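Aspartate aminotransferase, cytoplasmic (Schizosaccharomyces pombe 972h-, PDB 6JPK) catalyses the reversible transfer of the amino group of L-aspartate to 2-oxoglutarate, giving oxaloacetate and L-glutamate, with pyridoxal 5'-phosphate as cofactor. Local coordinates at residues 87-92 and 315-320; 101-106 and 286-291; 117-122 and 246-251; 144-147 and 151-154; 221-226 and 232-237. The protein carries 1 engineered substitution. All blocks are in the same frame, centred on the assembly; numbering follows the deposited sequence.

Interaction 3 touches each of the other four. Its helix meets interaction 4, where Ile119 CD1 lies 4.0 Å from Trp145 CH2. It also borders interaction 2, through strand 100-106 and the helix 107-127 that follows it. Its strand packs against interactions 1 and 5. Those two have centres about 9 Å apart and meet chiefly through Leu87. Interactions 2, 3 and 4 also touch the second subunit of the homodimer. Interaction 5 is next to the active site: the side chain of Tyr222 is about 3 Å from that of Asn191, a predicted L-aspartate-binding residue, and about 4 Å from that of Lys255, the predicted cofactor-bearing lysine. Interactions 1, 2 and 3 lie away from the annotated sites.

Interaction 1. Residues 87-92 and 315-320; sequences LFRPNP and EWEQDL
Arg89 and Glu317 face each other from opposite directions and meet at their charged ends. Arg89 NH2 is 3.9 Å from Glu317 OE2, a long salt bridge. The oxygen lies well out of the guanidinium plane, and the two flat groups stand 83° apart. No N-H points at this oxygen, so the direct attraction is one of charge alone. Water 1 supplies the directed link. It sits in plane at the guanidinium edge and accepts from Arg89 NH2 at 3.1 Å. It donates to Glu317 OE2 at 2.7 Å. Bends at chi2 (-144°) and chi3 (-73°) turn the Arg89 guanidinium toward the helix, and Glu317, extended beyond CG, reaches out to meet it. The stronger polar partner of Arg89 is Asn231, whose OD1 accepts from NE. NH1 bonds a glycerol, probably from the crystallisation liquor.

Further out, Arg89 belongs to a type I turn from Phe88 to Asn91, just after helix 77-87. Asn91 N bonds Phe88 O at 2.8 Å and closes the turn. Glu317 lies on helix 310-340, which probably corresponds to the long helix joining the large and small domains in aminotransferases of this family. Asn238 steadies the turn through bonds to Leu87 O and Asn91 ND2. On the helix side, Leu320 CD1 rests 3.7 Å above the Trp316 ring, over its centre. Trp316 NE1 donates to Asn256 O. Leu230 packs against Trp316, Glu317 and Leu320.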
# COMPACT_ATOMS: atom_id res chain seq x y z
N LEU A 87 20.30 -2.05 -8.74
CA LEU A 87 20.18 -0.95 -9.70
C LEU A 87 21.54 -0.37 -10.07
O LEU A 87 21.73 0.08 -11.21
CB LEU A 87 19.32 0.18 -9.13
CG LEU A 87 17.83 -0.04 -8.96
CD1 LEU A 87 17.19 1.19 -8.31
CD2 LEU A 87 17.19 -0.35 -10.31
N PHE A 88 22.46 -0.31 -9.11
CA PHE A 88 23.69 0.46 -9.22
C PHE A 88 24.91 -0.43 -9.05
O PHE A 88 25.90 -0.05 -8.41
CB PHE A 88 23.71 1.59 -8.18
CG PHE A 88 22.64 2.65 -8.40
CD1 PHE A 88 22.64 3.44 -9.55
CD2 PHE A 88 21.64 2.85 -7.47
CE1 PHE A 88 21.66 4.41 -9.77
CE2 PHE A 88 20.65 3.82 -7.67
CZ PHE A 88 20.66 4.59 -8.83
N ARG A 89 24.89 -1.63 -9.64
CA ARG A 89 26.06 -2.49 -9.55
C ARG A 89 27.34 -1.82 -10.06
O ARG A 89 28.39 -1.99 -9.40
CB ARG A 89 25.79 -3.83 -10.26
CG ARG A 89 24.54 -4.57 -9.72
CD ARG A 89 24.69 -6.11 -9.68
NE ARG A 89 24.65 -6.71 -11.01
CZ ARG A 89 25.00 -7.96 -11.29
NH1 ARG A 89 25.44 -8.77 -10.33
NH2 ARG A 89 24.93 -8.40 -12.54
N PRO A 90 27.33 -1.04 -11.15
CA PRO A 90 28.56 -0.31 -11.53
C PRO A 90 28.90 0.86 -10.62
O PRO A 90 29.96 1.46 -10.81
CB PRO A 90 28.26 0.19 -12.95
CG PRO A 90 27.09 -0.65 -13.43
CD PRO A 90 26.30 -0.92 -12.19
N ASN A 91 28.05 1.23 -9.65
CA ASN A 91 28.30 2.41 -8.81
C ASN A 91 28.05 2.10 -7.34
O ASN A 91 27.22 2.74 -6.69
CB ASN A 91 27.44 3.58 -9.28
CG ASN A 91 27.94 4.20 -10.56
OD1 ASN A 91 29.01 4.77 -10.59
ND2 ASN A 91 27.16 4.09 -11.64
N PRO A 92 28.78 1.13 -6.76
CA PRO A 92 28.54 0.79 -5.35
C PRO A 92 28.85 1.92 -4.38
O PRO A 92 28.37 1.87 -3.24
CB PRO A 92 29.47 -0.42 -5.12
CG PRO A 92 30.58 -0.24 -6.14
CD PRO A 92 29.90 0.37 -7.35
N GLU A 315 20.31 -18.14 -10.03
CA GLU A 315 19.15 -18.86 -10.53
C GLU A 315 18.06 -17.90 -10.98
O GLU A 315 17.37 -18.16 -11.98
CB GLU A 315 18.64 -19.82 -9.46
CG GLU A 315 19.68 -20.93 -9.16
CD GLU A 315 19.38 -21.76 -7.93
OE1 GLU A 315 18.22 -21.74 -7.47
OE2 GLU A 315 20.30 -22.46 -7.44
N TRP A 316 17.90 -16.78 -10.27
CA TRP A 316 16.97 -15.75 -10.73
C TRP A 316 17.36 -15.24 -12.11
O TRP A 316 16.50 -15.04 -12.97
CB TRP A 316 16.90 -14.62 -9.71
CG TRP A 316 16.04 -13.44 -10.11
CD1 TRP A 316 14.76 -13.47 -10.61
CD2 TRP A 316 16.39 -12.04 -10.01
NE1 TRP A 316 14.30 -12.18 -10.83
CE2 TRP A 316 15.29 -11.29 -10.48
CE3 TRP A 316 17.54 -11.36 -9.57
CZ2 TRP A 316 15.29 -9.89 -10.52
CZ3 TRP A 316 17.54 -9.96 -9.62
CH2 TRP A 316 16.43 -9.25 -10.10
N GLU A 317 18.66 -15.03 -12.34
CA GLU A 317 19.11 -14.56 -13.66
C GLU A 317 18.76 -15.57 -14.75
O GLU A 317 18.43 -15.17 -15.88
CB GLU A 317 20.62 -14.28 -13.66
CG GLU A 317 21.00 -12.97 -12.96
CD GLU A 317 22.50 -12.75 -12.94
OE1 GLU A 317 23.24 -13.71 -12.60
OE2 GLU A 317 22.94 -11.62 -13.27
N GLN A 318 18.84 -16.87 -14.44
CA GLN A 318 18.34 -17.88 -15.38
C GLN A 318 16.85 -17.70 -15.65
O GLN A 318 16.40 -17.86 -16.79
CB GLN A 318 18.62 -19.29 -14.84
CG GLN A 318 20.06 -19.71 -14.96
CD GLN A 318 20.61 -19.45 -16.35
OE1 GLN A 318 20.10 -19.98 -17.34
NE2 GLN A 318 21.64 -18.60 -16.44
N ASP A 319 16.05 -17.42 -14.61
CA ASP A 319 14.62 -17.20 -14.83
C ASP A 319 14.36 -15.96 -15.69
O ASP A 319 13.45 -15.95 -16.53
CB ASP A 319 13.88 -17.07 -13.49
CG ASP A 319 13.99 -18.33 -12.61
OD1 ASP A 319 14.40 -19.41 -13.08
OD2 ASP A 319 13.65 -18.22 -11.41
N LEU A 320 15.14 -14.88 -15.48
CA LEU A 320 15.03 -13.70 -16.34
C LEU A 320 15.34 -14.03 -17.79
O LEU A 320 14.65 -13.57 -18.71
CB LEU A 320 15.98 -12.60 -15.83
CG LEU A 320 15.69 -12.10 -14.42
CD1 LEU A 320 16.79 -11.16 -13.92
CD2 LEU A 320 14.34 -11.41 -14.39
O HOH W 1 25.61 -11.35 -13.29

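Interaction 2. Residues 101-106 and 286-291; sequences ASMQSV and IVQRNT
Met103 and Gln288 approach from opposite directions and form the tight part of this contact. The methyl CE of Met103 is 3.5 Å from Gln288 CB and 3.6 Å from Gln288 CD. It lies over the flat of the amide, almost straight above CD. Bends at chi2 and chi3 curl the methionine so that its methyl, and not SD, does the touching. Gln288 has CG anti to the backbone N (chi1 -174°) and bends at chi2 (101°). This carries the amide past the methyl to the strand. There NE2 donates to Gln104 O at 2.9 Å. The bond is nearly straight, with an N-H...O angle of 164°, and the acceptor lies in the amide plane. NE2 also donates to Ile73 O.

The contact is looser elsewhere. The Gln104 side chain leads away from the helix, and its OE1 accepts from Leu76 N. Beyond Gln288 the helix ends, and Asn290 ND2 turns back to bond Ile286 O at 2.9 Å. Asn290 OD1 bonds Thr143 OG1 of the second subunit, so this end belongs to the dimer interface. Arg289, partly exposed, makes no contact with the strand segment.

Strand 100-106 is the outermost strand, within this chain, on one side of the large mixed sheet, and helix 274-289 packs against it. With an alanine at Gln288, the carbonyls of Gln104 and Ile73 would probably lose this donor, and the Met103 methyl the flat group it rests on. The neutral amide thus serves two backbone carbonyls in a buried contact without placing a charge there.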
# COMPACT_ATOMS: atom_id res chain seq x y z
N ALA A 101 18.61 7.38 -0.42
CA ALA A 101 17.46 7.25 0.47
C ALA A 101 16.48 6.29 -0.20
O ALA A 101 15.96 6.59 -1.27
CB ALA A 101 16.80 8.61 0.73
N SER A 102 16.26 5.13 0.41
CA SER A 102 15.45 4.06 -0.19
C SER A 102 14.24 3.80 0.69
O SER A 102 14.37 3.61 1.90
CB SER A 102 16.26 2.78 -0.36
OG SER A 102 17.40 3.00 -1.19
N MET A 103 13.06 3.79 0.08
CA MET A 103 11.81 3.54 0.78
C MET A 103 11.09 2.40 0.09
O MET A 103 10.66 2.54 -1.06
CB MET A 103 10.94 4.80 0.79
CG MET A 103 11.56 5.95 1.57
SD MET A 103 10.92 5.97 3.26
CE MET A 103 9.16 5.90 2.85
N GLN A 104 10.97 1.27 0.78
CA GLN A 104 10.14 0.19 0.26
C GLN A 104 8.73 0.71 0.07
O GLN A 104 8.19 1.42 0.93
CB GLN A 104 10.16 -1.00 1.22
CG GLN A 104 9.28 -2.17 0.78
CD GLN A 104 9.27 -3.28 1.81
OE1 GLN A 104 10.22 -3.43 2.60
NE2 GLN A 104 8.20 -4.08 1.79
N SER A 105 8.14 0.40 -1.08
CA SER A 105 6.87 0.97 -1.50
C SER A 105 5.92 -0.14 -1.91
O SER A 105 6.30 -1.30 -2.09
CB SER A 105 7.08 1.95 -2.67
OG SER A 105 7.72 1.30 -3.75
N VAL A 106 4.65 0.24 -2.09
CA VAL A 106 3.65 -0.67 -2.60
C VAL A 106 3.88 -0.77 -4.10
O VAL A 106 3.16 -0.15 -4.90
CB VAL A 106 2.22 -0.19 -2.27
CG1 VAL A 106 1.18 -1.22 -2.72
CG2 VAL A 106 2.08 0.08 -0.77
N ILE A 286 7.45 10.66 6.58
CA ILE A 286 6.20 11.33 6.96
C ILE A 286 5.09 11.00 5.97
O ILE A 286 3.97 10.66 6.37
CB ILE A 286 6.43 12.85 7.06
CG1 ILE A 286 7.35 13.16 8.24
CG2 ILE A 286 5.08 13.58 7.18
CD1 ILE A 286 7.67 14.63 8.37
N VAL A 287 5.39 11.06 4.67
CA VAL A 287 4.39 10.68 3.67
C VAL A 287 3.96 9.23 3.88
O VAL A 287 2.76 8.92 3.94
CB VAL A 287 4.93 10.91 2.25
CG1 VAL A 287 3.95 10.36 1.21
CG2 VAL A 287 5.18 12.40 2.02
N GLN A 288 4.93 8.31 3.97
CA GLN A 288 4.65 6.89 4.19
C GLN A 288 3.78 6.67 5.42
O GLN A 288 2.82 5.89 5.39
CB GLN A 288 5.98 6.14 4.33
CG GLN A 288 5.87 4.60 4.43
CD GLN A 288 6.20 3.94 3.09
OE1 GLN A 288 5.70 4.37 2.05
NE2 GLN A 288 7.05 2.91 3.12
N ARG A 289 4.12 7.33 6.53
CA ARG A 289 3.40 7.11 7.78
C ARG A 289 1.92 7.42 7.63
O ARG A 289 1.08 6.75 8.24
CB ARG A 289 4.01 7.97 8.91
CG ARG A 289 3.69 7.45 10.32
CD ARG A 289 4.45 8.20 11.44
NE ARG A 289 5.91 8.19 11.27
CZ ARG A 289 6.66 9.28 11.15
NH1 ARG A 289 6.09 10.49 11.20
NH2 ARG A 289 7.97 9.19 10.99
N ASN A 290 1.58 8.44 6.84
CA ASN A 290 0.23 8.96 6.74
C ASN A 290 -0.54 8.42 5.54
O ASN A 290 -1.65 8.88 5.27
CB ASN A 290 0.27 10.49 6.69
CG ASN A 290 0.65 11.09 8.02
OD1 ASN A 290 -0.15 11.11 8.95
ND2 ASN A 290 1.91 11.52 8.15
N THR A 291 0.03 7.45 4.82
CA THR A 291 -0.67 6.76 3.74
C THR A 291 -0.85 5.28 4.04
O THR A 291 -1.96 4.76 3.92
CB THR A 291 0.08 6.91 2.40
OG1 THR A 291 1.46 6.57 2.58
CG2 THR A 291 -0.04 8.34 1.84

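Interaction 3. Residues 117-122 and 246-251; sequences SFIETF and DFFVCQ
The helix and strand backbones stand well apart, with Ile119 and Phe248 nearest at 9.6 Å between their CA atoms, so side chains bridge the distance. The Phe248 ring is the centre of the contact. Ile119 reaches it from the opposite direction and places CD1 over one face. CD1 is 3.9 Å from the ring centroid and only 14° off the ring normal, which makes a CH-pi contact. Behind it, Ile119 CG1 comes to 3.8 Å from Phe248 CZ, so the whole longer branch touches the ring.

Phe118 approaches differently. Its side chain crosses that of Phe248 at about a right angle, and the rings meet rim to rim. The centroids are 5.9 Å apart with planes at 46°. The closest atoms are Phe118 CD2 and Phe248 CZ at 3.7 Å. The first torsion of Phe118 (chi1 175°) puts its ring on the strand side of the helix.

This is helix-on-sheet packing in the large domain of a fold-type I PLP enzyme. Strand 247-252 lies between antiparallel strand 264-270 and parallel strand 215-220, and helix 107-127 covers it. Tyr269 and Val217, from those two neighbouring strands, also meet Phe248. On the helix side, Phe122 CB lies 3.9 Å above the Phe118 ring plane. The N-terminal arm of the second subunit packs here too: its Phe6 and Ile9 meet Phe118, while the backbone N atoms of its Ser2 and Asp3 hydrogen-bond to the carboxylate of Asp246.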
# COMPACT_ATOMS: atom_id res chain seq x y z
N SER A 117 4.56 12.82 -4.48
CA SER A 117 4.15 13.56 -3.29
C SER A 117 5.30 14.39 -2.74
O SER A 117 5.15 15.59 -2.47
CB SER A 117 3.65 12.61 -2.20
OG SER A 117 2.56 11.83 -2.65
N PHE A 118 6.47 13.77 -2.59
CA PHE A 118 7.63 14.52 -2.10
C PHE A 118 7.97 15.68 -3.04
O PHE A 118 8.17 16.82 -2.60
CB PHE A 118 8.85 13.61 -1.94
CG PHE A 118 10.07 14.37 -1.55
CD1 PHE A 118 10.29 14.72 -0.23
CD2 PHE A 118 10.97 14.81 -2.51
CE1 PHE A 118 11.40 15.46 0.13
CE2 PHE A 118 12.07 15.54 -2.16
CZ PHE A 118 12.28 15.88 -0.82
N ILE A 119 8.05 15.41 -4.34
CA ILE A 119 8.47 16.44 -5.29
C ILE A 119 7.45 17.57 -5.35
O ILE A 119 7.82 18.75 -5.46
CB ILE A 119 8.74 15.82 -6.67
CG1 ILE A 119 10.01 14.96 -6.62
CG2 ILE A 119 8.89 16.90 -7.74
CD1 ILE A 119 10.16 13.96 -7.78
N GLU A 120 6.16 17.25 -5.26
CA GLU A 120 5.14 18.30 -5.26
C GLU A 120 5.32 19.24 -4.06
O GLU A 120 5.34 20.46 -4.22
CB GLU A 120 3.74 17.69 -5.27
CG GLU A 120 2.61 18.71 -5.45
CD GLU A 120 2.25 19.46 -4.18
OE1 GLU A 120 1.89 20.65 -4.27
OE2 GLU A 120 2.33 18.87 -3.07
N THR A 121 5.46 18.68 -2.86
CA THR A 121 5.55 19.50 -1.65
C THR A 121 6.85 20.29 -1.60
O THR A 121 6.85 21.49 -1.28
CB THR A 121 5.42 18.61 -0.40
OG1 THR A 121 4.12 18.03 -0.37
CG2 THR A 121 5.66 19.41 0.88
N PHE A 122 7.98 19.67 -1.92
CA PHE A 122 9.28 20.27 -1.65
C PHE A 122 9.96 20.85 -2.88
O PHE A 122 11.04 21.43 -2.76
CB PHE A 122 10.19 19.24 -0.96
CG PHE A 122 9.74 18.90 0.44
CD1 PHE A 122 10.03 19.74 1.50
CD2 PHE A 122 8.97 17.76 0.67
CE1 PHE A 122 9.59 19.45 2.79
CE2 PHE A 122 8.53 17.46 1.97
CZ PHE A 122 8.85 18.31 3.02
N ASP A 246 21.56 15.13 -8.33
CA ASP A 246 20.66 14.25 -7.60
C ASP A 246 19.42 13.96 -8.45
O ASP A 246 19.04 14.75 -9.32
CB ASP A 246 20.30 14.81 -6.20
CG ASP A 246 19.97 16.31 -6.18
OD1 ASP A 246 20.63 17.11 -6.87
OD2 ASP A 246 19.08 16.69 -5.38
N PHE A 247 18.82 12.79 -8.23
CA PHE A 247 17.68 12.35 -9.04
C PHE A 247 16.93 11.27 -8.28
O PHE A 247 17.38 10.80 -7.22
CB PHE A 247 18.13 11.86 -10.43
CG PHE A 247 19.02 10.62 -10.42
CD1 PHE A 247 20.36 10.70 -10.07
CD2 PHE A 247 18.50 9.38 -10.79
CE1 PHE A 247 21.18 9.56 -10.07
CE2 PHE A 247 19.31 8.23 -10.79
CZ PHE A 247 20.65 8.32 -10.43
N PHE A 248 15.78 10.86 -8.84
CA PHE A 248 14.88 9.88 -8.23
C PHE A 248 14.74 8.64 -9.10
O PHE A 248 14.83 8.72 -10.33
CB PHE A 248 13.48 10.44 -7.99
CG PHE A 248 13.43 11.58 -7.01
CD1 PHE A 248 13.80 12.86 -7.41
CD2 PHE A 248 13.01 11.37 -5.70
CE1 PHE A 248 13.75 13.92 -6.51
CE2 PHE A 248 12.94 12.43 -4.80
CZ PHE A 248 13.33 13.70 -5.20
N VAL A 249 14.50 7.50 -8.45
CA VAL A 249 14.26 6.24 -9.15
C VAL A 249 13.06 5.55 -8.51
O VAL A 249 13.01 5.40 -7.29
CB VAL A 249 15.49 5.31 -9.11
CG1 VAL A 249 15.20 4.03 -9.90
CG2 VAL A 249 16.74 6.01 -9.62
N CYS A 250 12.11 5.11 -9.34
CA CYS A 250 10.97 4.31 -8.89
C CYS A 250 11.10 2.91 -9.47
O CYS A 250 11.07 2.73 -10.70
CB CYS A 250 9.65 4.95 -9.30
SG CYS A 250 9.49 6.66 -8.78
N GLN A 251 11.21 1.91 -8.60
CA GLN A 251 11.63 0.56 -8.97
C GLN A 251 10.53 -0.43 -8.60
O GLN A 251 9.99 -0.37 -7.50
CB GLN A 251 12.93 0.19 -8.25
CG GLN A 251 13.40 -1.24 -8.38
CD GLN A 251 14.62 -1.49 -7.48
OE1 GLN A 251 14.71 -0.90 -6.40
NE2 GLN A 251 15.56 -2.30 -7.94

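Interaction 4. Residues 144-147 and 151-154; sequences LWEK and TVET. Engineered in segment 151-154: Glu153 (natural residue Asp).
Val152 points its side chain into the angle between Trp145 and Glu146. Its CB comes first and lies 4.1 Å from Glu146 OE2, against the side of the acidic chain. From CB the chain branches. CG2 does most of the touching: it is 3.6 Å from Glu146 CG and 3.8 Å from Trp145 CB. With CG1 anti to the backbone N (chi1 174°), CG2 stands beside that N and faces the helix. The Val152 and Glu146 side chains cross at about a right angle, and the valine methyl meets the aliphatic part of the glutamate.

Glu146 is extended beyond CG, which carries its carboxylate past the methyl to a water. Water 2 donates to Glu146 OE2 at 2.9 Å and accepts from Val152 N at 3.1 Å. It therefore ties the acid to the strand backbone. The same OE2 forms a salt bridge with Arg142, one turn back on the helix, and this probably offsets its charge. Trp145 lends only the base of its side chain here. Its ring leads away toward Ala116 and Ile119 of helix 107-127.

The two backbones are close, with Glu146 CA 5.9 Å from Thr151 CA. Next to Val152 is the engineered Glu153, whose OE2 bonds His130 ND1. Val152 also packs on Val131 and Ile133 of the adjacent parallel strand. Strand 131-135, helix 140-147 and strand 152-159 form a beta-alpha-beta crossover, and this contact packs its helix onto its second strand.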
# COMPACT_ATOMS: atom_id res chain seq x y z
N LEU A 144 -1.79 10.20 -11.71
CA LEU A 144 -1.16 10.20 -10.39
C LEU A 144 -0.58 11.57 -10.06
O LEU A 144 -0.75 12.08 -8.94
CB LEU A 144 -0.09 9.11 -10.32
CG LEU A 144 0.69 8.94 -9.02
CD1 LEU A 144 1.01 7.46 -8.76
CD2 LEU A 144 1.97 9.78 -9.02
N TRP A 145 0.08 12.20 -11.04
CA TRP A 145 0.71 13.50 -10.80
C TRP A 145 -0.33 14.61 -10.75
O TRP A 145 -0.24 15.50 -9.89
CB TRP A 145 1.75 13.80 -11.89
CG TRP A 145 3.05 13.08 -11.65
CD1 TRP A 145 3.34 11.79 -11.98
CD2 TRP A 145 4.22 13.61 -11.03
NE1 TRP A 145 4.63 11.48 -11.60
CE2 TRP A 145 5.19 12.58 -11.01
CE3 TRP A 145 4.55 14.86 -10.48
CZ2 TRP A 145 6.46 12.76 -10.47
CZ3 TRP A 145 5.82 15.03 -9.95
CH2 TRP A 145 6.75 13.99 -9.95
N GLU A 146 -1.32 14.58 -11.65
CA GLU A 146 -2.39 15.57 -11.63
C GLU A 146 -3.18 15.51 -10.32
O GLU A 146 -3.56 16.56 -9.77
CB GLU A 146 -3.34 15.38 -12.82
CG GLU A 146 -2.78 15.85 -14.18
CD GLU A 146 -3.69 15.53 -15.37
OE1 GLU A 146 -4.65 14.74 -15.21
OE2 GLU A 146 -3.43 16.08 -16.48
N LYS A 147 -3.45 14.30 -9.81
CA LYS A 147 -4.17 14.19 -8.53
C LYS A 147 -3.39 14.83 -7.39
O LYS A 147 -4.00 15.28 -6.42
CB LYS A 147 -4.45 12.73 -8.18
CG LYS A 147 -5.41 11.97 -9.11
CD LYS A 147 -6.74 12.65 -9.29
CE LYS A 147 -7.70 11.70 -10.02
NZ LYS A 147 -9.06 12.29 -10.09
N THR A 151 0.97 20.02 -12.66
CA THR A 151 0.57 20.12 -14.06
C THR A 151 1.45 19.20 -14.90
O THR A 151 2.68 19.18 -14.76
CB THR A 151 0.69 21.57 -14.54
OG1 THR A 151 -0.19 22.39 -13.77
CG2 THR A 151 0.34 21.70 -16.04
N VAL A 152 0.81 18.44 -15.79
CA VAL A 152 1.44 17.40 -16.60
C VAL A 152 1.53 17.88 -18.04
O VAL A 152 0.53 18.31 -18.63
CB VAL A 152 0.67 16.07 -16.49
CG1 VAL A 152 1.23 15.01 -17.45
CG2 VAL A 152 0.68 15.56 -15.03
N GLU A 153 2.73 17.86 -18.60
CA GLU A 153 2.98 18.11 -20.01
C GLU A 153 3.51 16.82 -20.62
O GLU A 153 3.77 15.84 -19.91
CB GLU A 153 4.00 19.25 -20.19
CG GLU A 153 3.68 20.50 -19.38
CD GLU A 153 2.58 21.35 -20.00
OE1 GLU A 153 2.09 21.00 -21.10
OE2 GLU A 153 2.20 22.37 -19.38
N THR A 154 3.66 16.79 -21.94
CA THR A 154 4.20 15.59 -22.56
C THR A 154 5.39 15.95 -23.44
O THR A 154 5.56 17.09 -23.88
CB THR A 154 3.15 14.81 -23.39
OG1 THR A 154 2.83 15.53 -24.57
CG2 THR A 154 1.86 14.58 -22.60
O HOH W 2 -2.23 18.67 -15.92

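Interaction 5. Residues 221-226 and 232-237; sequences AYQGFA and RDSWAL
Asp233 pushes its carboxylate into the loop 221-226 and overlaps Gly224 and Ala226. OD2 is 2.8 Å from Gly224 N, but the N-H...O angle is only 129°, so this hydrogen bond is weak. The methyl CB of Ala226 lies 3.4 Å from the same OD2. OD1 has a stronger partner outside, the hydroxyl of Ser227. Asp233 CG stands beside its own backbone N (chi1 -70°), which directs the carboxylate at the loop.

Gln223 flanks the acid. Its CG is 4.0 Å from Asp233 CB, and its amide plane is turned 50° from the carboxylate plane. The extended chain then passes on to Ser234, where Gln223 NE2 lies 3.4 Å from Ser234 CB. This NE2 is held by two carbonyls, Leu230 O and Val86 O.

The loop is compact. Ala226 N bonds Tyr222 O at 3.0 Å, and Gly224 has a positive phi, a conformation that favours glycine. Replacing Asp233 by an alanine is likely to leave Gly224 N and the Ser227 hydroxyl without this acceptor and to open a gap beside Ala226.

The loop follows strand 215-220 of the central sheet. Tyr222, near its start, touches Lys255, the probable cofactor-bearing lysine, and makes a weak hydrogen bond to Asn191, a predicted L-aspartate-binding residue. The contact thus folds helix 230-233 back on a loop at the C-terminal end of a parallel strand, the edge where fold-type I PLP enzymes build their active site.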
# COMPACT_ATOMS: atom_id res chain seq x y z
N ALA A 221 10.69 -0.37 -14.22
CA ALA A 221 9.78 -1.46 -13.89
C ALA A 221 10.18 -2.80 -14.51
O ALA A 221 9.56 -3.81 -14.19
CB ALA A 221 8.36 -1.11 -14.34
N TYR A 222 11.19 -2.84 -15.40
CA TYR A 222 11.47 -4.08 -16.13
C TYR A 222 12.95 -4.44 -16.12
O TYR A 222 13.44 -5.08 -17.06
CB TYR A 222 10.96 -3.99 -17.57
CG TYR A 222 9.52 -3.53 -17.65
CD1 TYR A 222 8.49 -4.39 -17.34
CD2 TYR A 222 9.21 -2.21 -17.98
CE1 TYR A 222 7.18 -3.97 -17.38
CE2 TYR A 222 7.90 -1.78 -18.04
CZ TYR A 222 6.88 -2.67 -17.73
OH TYR A 222 5.57 -2.26 -17.77
N GLN A 223 13.69 -4.09 -15.07
CA GLN A 223 15.12 -4.41 -15.06
C GLN A 223 15.33 -5.92 -15.07
O GLN A 223 14.80 -6.64 -14.22
CB GLN A 223 15.83 -3.80 -13.84
CG GLN A 223 17.35 -4.02 -13.91
CD GLN A 223 18.10 -3.71 -12.62
OE1 GLN A 223 17.49 -3.58 -11.56
NE2 GLN A 223 19.42 -3.63 -12.70
N GLY A 224 16.15 -6.40 -16.03
CA GLY A 224 16.44 -7.82 -16.16
C GLY A 224 15.36 -8.55 -16.95
O GLY A 224 15.65 -9.43 -17.76
N PHE A 225 14.11 -8.17 -16.70
CA PHE A 225 12.99 -8.74 -17.45
C PHE A 225 13.05 -8.36 -18.92
O PHE A 225 12.63 -9.14 -19.78
CB PHE A 225 11.68 -8.26 -16.83
CG PHE A 225 10.44 -8.75 -17.53
CD1 PHE A 225 9.86 -8.01 -18.55
CD2 PHE A 225 9.83 -9.94 -17.15
CE1 PHE A 225 8.72 -8.44 -19.19
CE2 PHE A 225 8.69 -10.40 -17.79
CZ PHE A 225 8.13 -9.65 -18.81
N ALA A 226 13.56 -7.17 -19.25
CA ALA A 226 13.56 -6.74 -20.64
C ALA A 226 14.56 -7.54 -21.47
O ALA A 226 14.20 -8.12 -22.49
CB ALA A 226 13.85 -5.24 -20.73
N ARG A 232 22.72 -4.31 -18.24
CA ARG A 232 22.28 -3.69 -19.49
C ARG A 232 20.99 -2.91 -19.29
O ARG A 232 20.83 -1.81 -19.82
CB ARG A 232 22.09 -4.76 -20.57
CG ARG A 232 21.62 -4.23 -21.92
CD ARG A 232 21.41 -5.39 -22.90
NE ARG A 232 22.58 -6.26 -22.97
CZ ARG A 232 22.58 -7.52 -23.40
NH1 ARG A 232 21.46 -8.09 -23.81
NH2 ARG A 232 23.72 -8.21 -23.41
N ASP A 233 20.04 -3.48 -18.54
CA ASP A 233 18.75 -2.81 -18.41
C ASP A 233 18.81 -1.60 -17.49
O ASP A 233 17.97 -0.70 -17.62
CB ASP A 233 17.69 -3.81 -17.94
CG ASP A 233 17.35 -4.84 -19.02
OD1 ASP A 233 17.86 -4.69 -20.16
OD2 ASP A 233 16.60 -5.81 -18.73
N SER A 234 19.80 -1.53 -16.59
CA SER A 234 20.01 -0.35 -15.75
C SER A 234 21.06 0.60 -16.33
O SER A 234 21.49 1.53 -15.62
CB SER A 234 20.41 -0.77 -14.33
OG SER A 234 21.69 -1.40 -14.32
N TRP A 235 21.45 0.42 -17.59
CA TRP A 235 22.54 1.21 -18.17
C TRP A 235 22.26 2.71 -18.10
O TRP A 235 23.15 3.50 -17.77
CB TRP A 235 22.80 0.79 -19.62
CG TRP A 235 23.89 1.63 -20.25
CD1 TRP A 235 25.23 1.38 -20.22
CD2 TRP A 235 23.73 2.89 -20.93
NE1 TRP A 235 25.91 2.39 -20.86
CE2 TRP A 235 25.01 3.32 -21.31
CE3 TRP A 235 22.61 3.67 -21.26
CZ2 TRP A 235 25.22 4.53 -22.00
CZ3 TRP A 235 22.83 4.87 -21.96
CH2 TRP A 235 24.12 5.28 -22.32
N ALA A 236 21.03 3.12 -18.43
CA ALA A 236 20.71 4.55 -18.48
C ALA A 236 20.82 5.19 -17.10
O ALA A 236 21.34 6.31 -16.98
CB ALA A 236 19.31 4.76 -19.06
N LEU A 237 20.32 4.50 -16.07
CA LEU A 237 20.47 4.94 -14.68
C LEU A 237 21.93 5.19 -14.33
O LEU A 237 22.28 6.21 -13.74
CB LEU A 237 19.92 3.88 -13.73
CG LEU A 237 18.56 4.07 -13.11
CD1 LEU A 237 17.55 4.16 -14.22
CD2 LEU A 237 18.30 2.88 -12.19